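Long-range contacts in mannan endo-1,4-beta-mannosidase (Cryptopygus antarcticus, PDB 4OOU), which cuts internal beta-1,4-mannosidic linkages in mannans, galactomannans and glucomannans, releasing mainly short oligosaccharides such as mannobiose and mannotriose: residues E177-E183 against V238-W243; F276-Y282 against K306-E312; P293-W299 against Y329-Y335; I323-K328 against Y358-L363. All coordinates share one frame; numbering follows the deposited sequence.

Contact 1: residues E177-E183 against V238-W243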
# COMPACT_ATOMS: atom_id res chain seq x y z
N GLU A 177 -3.27 -3.70 -0.43
CA GLU A 177 -2.18 -3.68 0.54
C GLU A 177 -2.67 -4.23 1.87
O GLU A 177 -3.58 -3.70 2.52
CB GLU A 177 -1.63 -2.29 0.71
CG GLU A 177 -0.51 -2.22 1.70
CD GLU A 177 0.19 -0.87 1.72
OE1 GLU A 177 0.06 -0.09 0.73
OE2 GLU A 177 0.87 -0.62 2.75
N VAL A 178 -2.02 -5.28 2.30
CA VAL A 178 -2.50 -6.00 3.46
C VAL A 178 -2.38 -5.16 4.69
O VAL A 178 -3.33 -5.03 5.45
CB VAL A 178 -1.70 -7.28 3.73
CG1 VAL A 178 -2.35 -8.05 4.86
CG2 VAL A 178 -1.66 -8.13 2.48
N LEU A 179 -1.20 -4.61 4.89
CA LEU A 179 -0.91 -3.97 6.17
C LEU A 179 0.09 -2.85 5.92
O LEU A 179 1.02 -3.00 5.14
CB LEU A 179 -0.36 -5.01 7.12
CG LEU A 179 -0.07 -4.57 8.55
CD1 LEU A 179 -1.33 -4.15 9.30
CD2 LEU A 179 0.65 -5.69 9.29
N ASN A 180 -0.16 -1.70 6.55
CA ASN A 180 0.68 -0.51 6.35
C ASN A 180 1.65 -0.41 7.54
O ASN A 180 1.23 -0.52 8.70
CB ASN A 180 -0.20 0.74 6.30
CG ASN A 180 0.62 2.04 6.45
OD1 ASN A 180 1.21 2.53 5.48
ND2 ASN A 180 0.67 2.59 7.67
N GLU A 181 2.93 -0.19 7.25
CA GLU A 181 3.95 -0.05 8.30
C GLU A 181 3.82 -1.11 9.43
O GLU A 181 3.57 -0.80 10.59
CB GLU A 181 4.01 1.40 8.83
CG GLU A 181 4.19 2.41 7.68
CD GLU A 181 4.70 3.79 8.10
OE1 GLU A 181 4.68 4.16 9.31
OE2 GLU A 181 5.14 4.52 7.16
N PRO A 182 3.98 -2.38 9.06
CA PRO A 182 3.88 -3.45 10.04
C PRO A 182 4.87 -3.27 11.18
O PRO A 182 4.68 -3.85 12.23
CB PRO A 182 4.28 -4.69 9.23
CG PRO A 182 3.99 -4.35 7.81
CD PRO A 182 4.23 -2.87 7.69
N GLU A 183 5.92 -2.49 10.94
CA GLU A 183 7.02 -2.27 11.91
C GLU A 183 6.59 -1.41 13.09
O GLU A 183 7.30 -1.36 14.12
CB GLU A 183 8.24 -1.61 11.25
CG GLU A 183 8.81 -2.41 10.09
CD GLU A 183 8.03 -2.23 8.79
OE1 GLU A 183 7.52 -1.09 8.56
OE2 GLU A 183 7.94 -3.23 8.01
N VAL A 238 -0.68 -7.69 -4.78
CA VAL A 238 -0.67 -7.47 -3.35
C VAL A 238 0.64 -6.85 -2.97
O VAL A 238 1.68 -7.20 -3.57
CB VAL A 238 -0.90 -8.74 -2.57
CG1 VAL A 238 -0.98 -8.41 -1.09
CG2 VAL A 238 -2.21 -9.39 -3.02
N THR A 239 0.58 -5.93 -1.99
CA THR A 239 1.76 -5.32 -1.43
C THR A 239 1.63 -5.18 0.08
O THR A 239 0.63 -5.53 0.69
CB THR A 239 2.01 -3.92 -2.07
OG1 THR A 239 3.34 -3.43 -1.79
CG2 THR A 239 1.04 -2.92 -1.55
N VAL A 240 2.72 -4.69 0.64
CA VAL A 240 2.86 -4.32 2.00
C VAL A 240 3.80 -3.10 1.95
O VAL A 240 4.79 -3.11 1.22
CB VAL A 240 3.51 -5.46 2.80
CG1 VAL A 240 3.92 -4.99 4.19
CG2 VAL A 240 2.57 -6.64 2.88
N GLY A 241 3.47 -2.05 2.70
CA GLY A 241 4.24 -0.80 2.66
C GLY A 241 5.04 -0.63 3.95
O GLY A 241 4.49 -0.25 4.98
N SER A 242 6.32 -0.95 3.89
CA SER A 242 7.16 -0.78 5.07
C SER A 242 7.43 0.66 5.39
O SER A 242 7.42 1.53 4.50
CB SER A 242 8.47 -1.53 4.95
OG SER A 242 8.22 -2.91 5.21
N TRP A 243 7.70 0.91 6.66
CA TRP A 243 7.96 2.28 7.12
C TRP A 243 9.25 2.87 6.59
O TRP A 243 9.37 4.07 6.55
CB TRP A 243 7.87 2.37 8.65
CG TRP A 243 9.04 2.72 9.46
CD1 TRP A 243 9.27 3.92 10.11
CD2 TRP A 243 10.09 1.84 9.87
NE1 TRP A 243 10.42 3.83 10.88
CE2 TRP A 243 10.94 2.57 10.75
CE3 TRP A 243 10.40 0.51 9.59
CZ2 TRP A 243 12.07 2.02 11.32
CZ3 TRP A 243 11.55 -0.04 10.16
CH2 TRP A 243 12.37 0.72 11.02
O HOH W 1 7.61 5.72 7.29

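Contact 2: residues F276-Y282 against K306-E312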
# COMPACT_ATOMS: atom_id res chain seq x y z
N PHE A 276 4.66 -6.76 -5.43
CA PHE A 276 5.53 -5.60 -5.50
C PHE A 276 5.91 -5.10 -4.10
O PHE A 276 5.09 -5.08 -3.18
CB PHE A 276 4.97 -4.48 -6.40
CG PHE A 276 3.77 -3.70 -5.86
CD1 PHE A 276 3.94 -2.66 -4.97
CD2 PHE A 276 2.50 -3.94 -6.34
CE1 PHE A 276 2.85 -1.92 -4.51
CE2 PHE A 276 1.41 -3.21 -5.89
CZ PHE A 276 1.59 -2.19 -4.97
N TYR A 277 7.18 -4.74 -3.94
CA TYR A 277 7.68 -4.17 -2.70
C TYR A 277 7.30 -2.69 -2.63
O TYR A 277 6.84 -2.07 -3.60
CB TYR A 277 9.19 -4.29 -2.68
CG TYR A 277 9.70 -5.73 -2.74
CD1 TYR A 277 9.62 -6.58 -1.64
CD2 TYR A 277 10.34 -6.20 -3.88
CE1 TYR A 277 10.11 -7.88 -1.71
CE2 TYR A 277 10.84 -7.49 -3.94
CZ TYR A 277 10.72 -8.33 -2.86
OH TYR A 277 11.24 -9.60 -2.97
N GLN A 278 7.48 -2.13 -1.45
CA GLN A 278 7.05 -0.77 -1.20
C GLN A 278 7.75 -0.25 0.03
O GLN A 278 7.56 -0.78 1.14
CB GLN A 278 5.55 -0.73 -0.97
CG GLN A 278 4.90 0.66 -1.04
CD GLN A 278 3.54 0.72 -0.37
OE1 GLN A 278 3.25 1.68 0.38
NE2 GLN A 278 2.70 -0.30 -0.60
N MET A 279 8.56 0.78 -0.16
CA MET A 279 9.16 1.46 0.96
C MET A 279 8.51 2.83 1.12
O MET A 279 7.99 3.40 0.16
CB MET A 279 10.65 1.58 0.74
CG MET A 279 11.37 0.24 0.60
SD MET A 279 12.98 0.39 -0.21
CE MET A 279 13.51 -1.32 -0.17
N HIS A 280 8.48 3.31 2.35
CA HIS A 280 8.08 4.69 2.63
C HIS A 280 9.31 5.44 3.07
O HIS A 280 10.16 4.82 3.62
CB HIS A 280 7.11 4.73 3.79
CG HIS A 280 5.84 4.00 3.54
ND1 HIS A 280 4.96 3.69 4.55
CD2 HIS A 280 5.31 3.50 2.41
CE1 HIS A 280 3.92 3.05 4.04
NE2 HIS A 280 4.12 2.92 2.74
N THR A 281 9.40 6.75 2.89
CA THR A 281 10.64 7.43 3.26
C THR A 281 10.47 8.89 3.67
O THR A 281 9.82 9.69 2.99
CB THR A 281 11.71 7.25 2.15
OG1 THR A 281 13.02 7.55 2.67
CG2 THR A 281 11.39 8.11 0.95
N TYR A 282 11.08 9.20 4.81
CA TYR A 282 11.02 10.50 5.44
C TYR A 282 12.39 10.85 6.09
O TYR A 282 13.01 10.04 6.78
CB TYR A 282 9.90 10.48 6.51
CG TYR A 282 8.49 10.17 6.01
CD1 TYR A 282 7.67 11.16 5.51
CD2 TYR A 282 7.98 8.89 6.10
CE1 TYR A 282 6.39 10.88 5.07
CE2 TYR A 282 6.68 8.60 5.65
CZ TYR A 282 5.90 9.60 5.13
OH TYR A 282 4.62 9.32 4.69
N LYS A 306 10.79 -8.03 -8.40
CA LYS A 306 9.47 -7.38 -8.25
C LYS A 306 9.63 -5.90 -8.41
O LYS A 306 10.71 -5.38 -8.12
CB LYS A 306 8.87 -7.63 -6.86
CG LYS A 306 8.67 -9.09 -6.47
CD LYS A 306 8.08 -9.18 -5.08
CE LYS A 306 8.14 -10.59 -4.51
NZ LYS A 306 7.28 -11.51 -5.32
N PRO A 307 8.57 -5.20 -8.86
CA PRO A 307 8.54 -3.74 -8.86
C PRO A 307 8.71 -3.21 -7.44
O PRO A 307 8.41 -3.93 -6.49
CB PRO A 307 7.15 -3.41 -9.38
CG PRO A 307 6.61 -4.66 -9.97
CD PRO A 307 7.27 -5.77 -9.22
N LEU A 308 9.24 -2.00 -7.31
CA LEU A 308 9.41 -1.29 -6.03
C LEU A 308 8.79 0.12 -6.11
O LEU A 308 9.07 0.90 -7.04
CB LEU A 308 10.88 -1.18 -5.68
CG LEU A 308 11.20 -0.36 -4.44
CD1 LEU A 308 10.56 -0.97 -3.22
CD2 LEU A 308 12.71 -0.33 -4.26
N LEU A 309 7.94 0.42 -5.15
CA LEU A 309 7.10 1.59 -5.17
C LEU A 309 7.62 2.37 -4.01
O LEU A 309 7.83 1.80 -2.93
CB LEU A 309 5.66 1.17 -4.88
CG LEU A 309 4.36 1.97 -5.15
CD1 LEU A 309 3.33 1.86 -4.02
CD2 LEU A 309 4.59 3.44 -5.48
N ILE A 310 7.81 3.67 -4.20
CA ILE A 310 7.95 4.56 -3.05
C ILE A 310 6.55 4.96 -2.62
O ILE A 310 5.94 5.86 -3.21
CB ILE A 310 8.81 5.80 -3.34
CG1 ILE A 310 10.15 5.35 -3.95
CG2 ILE A 310 8.98 6.61 -2.05
CD1 ILE A 310 11.09 6.45 -4.38
N GLY A 311 6.08 4.33 -1.55
CA GLY A 311 4.65 4.28 -1.22
C GLY A 311 4.16 5.52 -0.53
O GLY A 311 2.99 5.93 -0.71
N GLU A 312 5.05 6.12 0.25
CA GLU A 312 4.83 7.44 0.81
C GLU A 312 6.12 8.24 0.86
O GLU A 312 7.21 7.70 1.04
CB GLU A 312 4.35 7.36 2.24
CG GLU A 312 3.17 6.46 2.56
CD GLU A 312 2.95 6.36 4.06
OE1 GLU A 312 3.67 7.08 4.82
OE2 GLU A 312 2.10 5.56 4.49

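Contact 3: residues P293-W299 against Y329-Y335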
# COMPACT_ATOMS: atom_id res chain seq x y z
N PRO A 293 15.69 5.76 -0.16
CA PRO A 293 15.44 5.70 -1.60
C PRO A 293 15.91 6.88 -2.46
O PRO A 293 16.38 6.65 -3.58
CB PRO A 293 13.92 5.57 -1.68
CG PRO A 293 13.61 4.77 -0.49
CD PRO A 293 14.54 5.26 0.60
N PHE A 294 15.75 8.11 -1.95
CA PHE A 294 16.17 9.31 -2.68
C PHE A 294 17.65 9.56 -2.47
O PHE A 294 18.20 10.47 -3.08
CB PHE A 294 15.34 10.55 -2.31
CG PHE A 294 13.91 10.48 -2.78
CD1 PHE A 294 13.61 10.60 -4.12
CD2 PHE A 294 12.86 10.27 -1.87
CE1 PHE A 294 12.28 10.50 -4.56
CE2 PHE A 294 11.54 10.17 -2.31
CZ PHE A 294 11.24 10.29 -3.66
N LYS A 295 18.31 8.73 -1.66
CA LYS A 295 19.78 8.73 -1.59
C LYS A 295 20.41 7.81 -2.62
O LYS A 295 21.59 7.91 -2.88
CB LYS A 295 20.26 8.33 -0.19
CG LYS A 295 20.34 9.49 0.78
CD LYS A 295 21.53 10.40 0.43
CE LYS A 295 22.07 11.19 1.62
NZ LYS A 295 22.79 10.30 2.57
N VAL A 296 19.63 6.94 -3.25
CA VAL A 296 20.18 5.74 -3.82
C VAL A 296 19.43 5.32 -5.11
O VAL A 296 18.63 6.08 -5.64
CB VAL A 296 20.17 4.71 -2.67
CG1 VAL A 296 19.02 3.71 -2.79
CG2 VAL A 296 21.52 4.02 -2.56
N ASN A 297 19.73 4.14 -5.64
CA ASN A 297 19.04 3.54 -6.79
C ASN A 297 17.99 2.56 -6.33
O ASN A 297 18.20 1.89 -5.34
CB ASN A 297 20.02 2.63 -7.54
CG ASN A 297 20.57 3.23 -8.78
OD1 ASN A 297 20.25 4.35 -9.17
ND2 ASN A 297 21.43 2.47 -9.43
N ARG A 298 16.94 2.32 -7.10
CA ARG A 298 16.14 1.12 -6.83
C ARG A 298 16.97 -0.15 -7.00
O ARG A 298 16.70 -1.18 -6.38
CB ARG A 298 14.94 0.99 -7.76
CG ARG A 298 15.30 0.15 -8.98
CD ARG A 298 14.14 -0.61 -9.52
NE ARG A 298 13.96 -1.86 -8.85
CZ ARG A 298 13.06 -2.73 -9.27
NH1 ARG A 298 12.35 -2.44 -10.32
NH2 ARG A 298 12.85 -3.88 -8.63
N TRP A 299 17.94 -0.10 -7.89
CA TRP A 299 18.72 -1.27 -8.26
C TRP A 299 19.61 -1.64 -7.10
O TRP A 299 19.85 -2.82 -6.83
CB TRP A 299 19.54 -0.95 -9.49
CG TRP A 299 18.70 -0.33 -10.62
CD1 TRP A 299 18.76 0.95 -11.07
CD2 TRP A 299 17.66 -0.97 -11.37
NE1 TRP A 299 17.85 1.15 -12.06
CE2 TRP A 299 17.16 -0.02 -12.27
CE3 TRP A 299 17.11 -2.25 -11.36
CZ2 TRP A 299 16.13 -0.31 -13.17
CZ3 TRP A 299 16.09 -2.55 -12.27
CH2 TRP A 299 15.60 -1.57 -13.16
N TYR A 329 13.27 12.20 -9.60
CA TYR A 329 14.33 11.34 -9.12
C TYR A 329 13.84 9.91 -9.13
O TYR A 329 14.50 9.04 -9.65
CB TYR A 329 14.78 11.75 -7.70
CG TYR A 329 15.96 10.93 -7.15
CD1 TYR A 329 15.79 9.61 -6.75
CD2 TYR A 329 17.24 11.49 -7.06
CE1 TYR A 329 16.87 8.87 -6.25
CE2 TYR A 329 18.31 10.76 -6.56
CZ TYR A 329 18.13 9.45 -6.16
OH TYR A 329 19.21 8.71 -5.68
N ALA A 330 12.67 9.68 -8.58
CA ALA A 330 12.08 8.36 -8.52
C ALA A 330 11.89 7.74 -9.92
O ALA A 330 12.19 6.56 -10.14
CB ALA A 330 10.76 8.42 -7.78
N TYR A 331 11.41 8.55 -10.86
CA TYR A 331 11.21 8.10 -12.24
C TYR A 331 12.52 7.78 -12.96
O TYR A 331 12.60 6.83 -13.79
CB TYR A 331 10.45 9.19 -13.00
CG TYR A 331 10.04 8.82 -14.41
CD1 TYR A 331 8.77 8.35 -14.69
CD2 TYR A 331 10.93 8.94 -15.46
CE1 TYR A 331 8.40 8.00 -15.99
CE2 TYR A 331 10.58 8.61 -16.77
CZ TYR A 331 9.31 8.14 -17.04
OH TYR A 331 8.96 7.83 -18.35
N ASN A 332 13.57 8.55 -12.65
CA ASN A 332 14.85 8.41 -13.36
C ASN A 332 15.81 7.41 -12.77
O ASN A 332 16.75 7.02 -13.45
CB ASN A 332 15.57 9.75 -13.52
CG ASN A 332 14.89 10.67 -14.52
OD1 ASN A 332 14.88 11.87 -14.34
ND2 ASN A 332 14.29 10.09 -15.56
N ASN A 333 15.58 7.00 -11.53
CA ASN A 333 16.53 6.12 -10.86
C ASN A 333 15.93 4.78 -10.55
O ASN A 333 16.21 4.16 -9.52
CB ASN A 333 17.08 6.81 -9.62
CG ASN A 333 18.00 7.96 -9.98
OD1 ASN A 333 17.67 9.12 -9.77
ND2 ASN A 333 19.15 7.63 -10.54
N GLY A 334 15.08 4.33 -11.47
CA GLY A 334 14.62 2.96 -11.49
C GLY A 334 13.37 2.63 -10.68
O GLY A 334 12.92 1.48 -10.71
N TYR A 335 12.78 3.58 -9.98
CA TYR A 335 11.64 3.19 -9.17
C TYR A 335 10.38 3.04 -10.01
O TYR A 335 10.25 3.67 -11.07
CB TYR A 335 11.42 4.13 -8.00
CG TYR A 335 12.60 4.19 -7.08
CD1 TYR A 335 12.70 3.31 -6.01
CD2 TYR A 335 13.62 5.11 -7.28
CE1 TYR A 335 13.80 3.34 -5.17
CE2 TYR A 335 14.71 5.16 -6.44
CZ TYR A 335 14.79 4.29 -5.38
OH TYR A 335 15.87 4.36 -4.55

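Contact 4: residues I323-K328 against Y358-L363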
# COMPACT_ATOMS: atom_id res chain seq x y z
N ILE A 323 9.57 19.04 -4.45
CA ILE A 323 8.65 17.98 -4.91
C ILE A 323 8.91 17.47 -6.29
O ILE A 323 8.90 16.28 -6.49
CB ILE A 323 7.19 18.41 -5.04
CG1 ILE A 323 7.08 19.90 -4.79
CG2 ILE A 323 6.25 17.48 -4.22
CD1 ILE A 323 5.81 20.48 -5.35
N GLN A 324 9.08 18.36 -7.26
CA GLN A 324 9.17 17.88 -8.65
C GLN A 324 10.45 17.09 -8.90
O GLN A 324 10.43 16.15 -9.67
CB GLN A 324 9.04 19.02 -9.68
CG GLN A 324 7.66 19.66 -9.76
CD GLN A 324 7.46 20.44 -11.04
OE1 GLN A 324 8.42 20.95 -11.64
NE2 GLN A 324 6.22 20.51 -11.48
N ASN A 325 11.56 17.49 -8.29
CA ASN A 325 12.80 16.76 -8.53
C ASN A 325 12.73 15.40 -7.87
O ASN A 325 13.36 14.43 -8.32
CB ASN A 325 13.99 17.57 -8.05
CG ASN A 325 14.00 18.96 -8.65
OD1 ASN A 325 13.80 19.14 -9.86
ND2 ASN A 325 14.16 19.96 -7.80
N LEU A 326 11.95 15.34 -6.80
CA LEU A 326 11.63 14.10 -6.09
C LEU A 326 10.85 13.15 -7.02
O LEU A 326 11.25 12.01 -7.20
CB LEU A 326 10.82 14.43 -4.81
CG LEU A 326 11.56 14.42 -3.46
CD1 LEU A 326 13.06 14.38 -3.65
CD2 LEU A 326 11.19 15.55 -2.50
N TYR A 327 9.77 13.64 -7.61
CA TYR A 327 9.01 12.84 -8.55
C TYR A 327 9.95 12.36 -9.65
O TYR A 327 9.98 11.14 -9.97
CB TYR A 327 7.82 13.61 -9.14
CG TYR A 327 6.54 13.50 -8.32
CD1 TYR A 327 5.71 12.40 -8.48
CD2 TYR A 327 6.14 14.49 -7.43
CE1 TYR A 327 4.55 12.26 -7.76
CE2 TYR A 327 4.98 14.35 -6.69
CZ TYR A 327 4.18 13.23 -6.87
OH TYR A 327 3.00 13.05 -6.18
N LYS A 328 10.70 13.31 -10.20
CA LYS A 328 11.68 13.04 -11.25
C LYS A 328 12.82 12.11 -10.84
O LYS A 328 13.26 11.29 -11.65
CB LYS A 328 12.23 14.34 -11.85
CG LYS A 328 11.49 14.75 -13.13
CD LYS A 328 12.03 16.05 -13.74
CE LYS A 328 11.68 17.25 -12.87
NZ LYS A 328 11.74 18.51 -13.65
N TYR A 358 1.44 20.14 -7.80
CA TYR A 358 2.59 20.66 -8.51
C TYR A 358 3.49 19.48 -8.83
O TYR A 358 3.83 19.26 -9.99
CB TYR A 358 3.33 21.73 -7.67
CG TYR A 358 4.47 22.48 -8.38
CD1 TYR A 358 4.35 22.89 -9.70
CD2 TYR A 358 5.64 22.82 -7.70
CE1 TYR A 358 5.39 23.57 -10.33
CE2 TYR A 358 6.67 23.51 -8.31
CZ TYR A 358 6.55 23.88 -9.63
OH TYR A 358 7.58 24.58 -10.26
N GLY A 359 3.84 18.71 -7.80
CA GLY A 359 4.66 17.54 -7.96
C GLY A 359 4.22 16.62 -9.09
O GLY A 359 5.02 16.29 -9.96
N MET A 360 2.95 16.22 -9.11
CA MET A 360 2.52 15.28 -10.16
C MET A 360 2.71 15.87 -11.57
O MET A 360 3.01 15.12 -12.52
CB MET A 360 1.06 14.84 -9.96
CG MET A 360 0.88 13.74 -8.92
SD MET A 360 -0.81 13.39 -8.47
CE MET A 360 -1.19 14.88 -7.56
N GLN A 361 2.54 17.19 -11.70
CA GLN A 361 2.71 17.87 -12.99
C GLN A 361 4.10 17.57 -13.55
O GLN A 361 4.30 17.52 -14.76
CB GLN A 361 2.54 19.39 -12.88
CG GLN A 361 1.11 19.90 -12.92
CD GLN A 361 0.98 21.35 -12.45
OE1 GLN A 361 1.83 22.20 -12.75
NE2 GLN A 361 -0.09 21.63 -11.69
N ALA A 362 5.08 17.37 -12.66
CA ALA A 362 6.42 17.12 -13.13
C ALA A 362 6.44 15.93 -14.08
O ALA A 362 7.32 15.84 -14.93
CB ALA A 362 7.38 16.87 -11.96
N LEU A 363 5.50 15.01 -13.94
CA LEU A 363 5.53 13.87 -14.87
C LEU A 363 4.37 13.83 -15.90
O LEU A 363 4.22 12.85 -16.60
CB LEU A 363 5.64 12.55 -14.09
CG LEU A 363 6.84 12.41 -13.13
CD1 LEU A 363 6.66 11.23 -12.19
CD2 LEU A 363 8.17 12.29 -13.89

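Contact 1: residues E177-E183 against V238-W243
E177 pairs in parallel with T239 and N180 with G241, where neighbouring strands of the TIM barrel of this family 5 glycosidase meet, and the register slips by one residue between the two bridges, a beta bulge. Backbone bonds persist through and beyond the bulge: V178 N donates to T239 O at 3.1 Å, and E181 N to G241 O at 2.8 Å. Glycine suits position 241 because a CB would run into E177 OE2, the oxygen that also forms a salt bridge with R81.

Apolar contacts lie on the side facing helix 215-232, where V178 CG2 meets V238 CG1 at 3.6 Å and P182 CG touches V240 CG1. Valine suits this side: compact and apolar, V178 and V240 both touch I222 of the helix.

Polar grips gather at the C-terminal ends of the strands. E183, bent at chi2 (80°), curls back so that OE1 receives W243 N at 2.8 Å from above the carboxylate plane, while OE2 lies by S242 OG in a less certain bond and also meets Y258. Cutting E183 back to an alanine is likely to leave W243 N without its acceptor and the substrate-binding indole, which also rests on E183 CG, freer to shift. E181, by similarity the proton donor/acceptor, bonds H280 ND1 through OE2; a water donates to E181 OE2 at 2.7 Å and also to W243 O.

Contact 2: residues F276-Y282 against K306-E312
M279 O is gripped from the neighbouring strand by G311 N, a nearly straight bond of 2.7 Å, and by the CA-H of I310. L309 O is held in the same way: M279 N donates to it at 3.0 Å and Q278 CA lies at 3.2 Å. These bonds knit two parallel strands of the TIM barrel. G311 leaves space for the carboxamide of Q278, since a CB would collide with OE1.

At the other end, the aliphatic chain of K306 crosses the Y277 ring at about a right angle, CD lying 3.8 Å from the centroid, while its ammonium pairs with D260.

The face with Q278, L309 and H280 also carries E312, by similarity the nucleophile. Its CG sits 3.6 Å from the centroid of the H280 ring, and carboxylate and imidazole are stacked, their planes 16° apart. H280 NE2 donates to Q278 OE1 in the ring plane, which fixes the rotation of the imidazole; ND1 bonds to E181. E312 OE1 lies at the edge of the ring of substrate-binding Y282, by the hydroxyl, though that bond is modelled too short to be trusted in detail. Stacked on H280 and salt-bridged through OE2 to R81, the carboxylate is probably limited in how it can turn, consistent with its assigned role.

Contact 3: residues P293-W299 against Y329-Y335
The Y329 ring has V296 O at its edge and the edge of F294 turned toward its face, an offset edge-to-face pair with centroids 5.7 Å apart and planes at 64°. The second flat group, the ring of Y335, carries R298 CB over one face, 3.8 Å from the centroid, and has A330 O at an edge, in its plane. These rings join the long loop between barrel strands 277-281 and 308-313 to the C-terminal end of helix 323-332, on the outside of the TIM barrel.

Y329 reaches the loop because its CG stands opposite the backbone N (chi1 -177°), which carries the ring to the loop, its OH hydrogen-bonded to V296 O at 2.7 Å. A leucine in its place would probably leave V296 O without this hydroxyl and the edge of F294 without an aromatic face to lean on. F294 also meets A330 CB and packs edge-to-face with F313 of strand 308-313, so an aromatic here ties loop, helix and strand together. The hydroxyl of Y335 makes at most weak bonds to P293 O or V296 O.

At the helix end the chain leaves through N333 and G334; the positive phi of G334 (89°) and its nearness to R298 and W299 suit a residue without a side chain. Y335 N then bonds back to A330 O at 3.0 Å. The guanidinium of R298 goes on to K306 O and S28 O. N333, the first residue to leave the helix, offers its carbonyl to the loop: R298 N meets N333 O at 3.1 Å, almost perfectly straight.

Contact 4: residues I323-K328 against Y358-L363
Q324 lays its amide over the ring of Y358, the two planes only 21° apart, and so joins helices 323-332 and 353-361, neighbours in the outer layer of the TIM barrel. The two side chains cross at about a right angle. Extended beyond CG (chi2 -162°), the glutamine holds NE2 some 3.3 Å above the Y358 ring and still directs it to Y358 O at 3.1 Å. That bond is straight at nitrogen and lies in the amide plane, but it meets the carbonyl from well above its own plane. A glutamine suits the spot because one flat group both stacks and donates: A362 N bonds to G359 O rather than to Y358 O, and the Q324 amide supplies a donor to the latter.

I323 CD1 comes to the same side of the ring, obliquely, 3.3 Å from Y358 CD2. G359 lets the helices come close, its CA 4.6 Å from Q324 CA, where a CB would strike Y327 and I323.

Y327 reaches across to segment 358-363. Its ring has G359 O and M360 N over one face, with M360 CA 4.3 Å from the centroid, and its hydroxyl reaches G41 O of strand 35-43, so the tyrosine spans from helix to barrel wall. Beyond it L363 CD1 packs 4.0 Å from Y327 CD1, and its side chain also touches F38 and S40. Toward the surface, the small A362 lets its CB sit 3.5 Å from Q324 CB.

How the contacts relate
Contacts 1 and 2 lie in the buried barrel wall near the catalytic centre. Both are parallel strand pairs, and they touch directly: E181 OE2 lies 2.7 Å from H280 ND1, so the two glutamates that probably carry out catalysis share a histidine neighbour. Contacts 3 and 4 are only partly buried, outside the barrel, and share helix 323-332, the first at its C-terminal end and the second nearer its start. Contact 3 reaches back to contact 2 through R298 NH2 and K306 O, whereas contact 4 does not touch it. In the barrel, backbone bonds carry the strands and carboxylates and an imidazole crowd the site; outside, aromatic rings and aliphatic groups meet with few bonds.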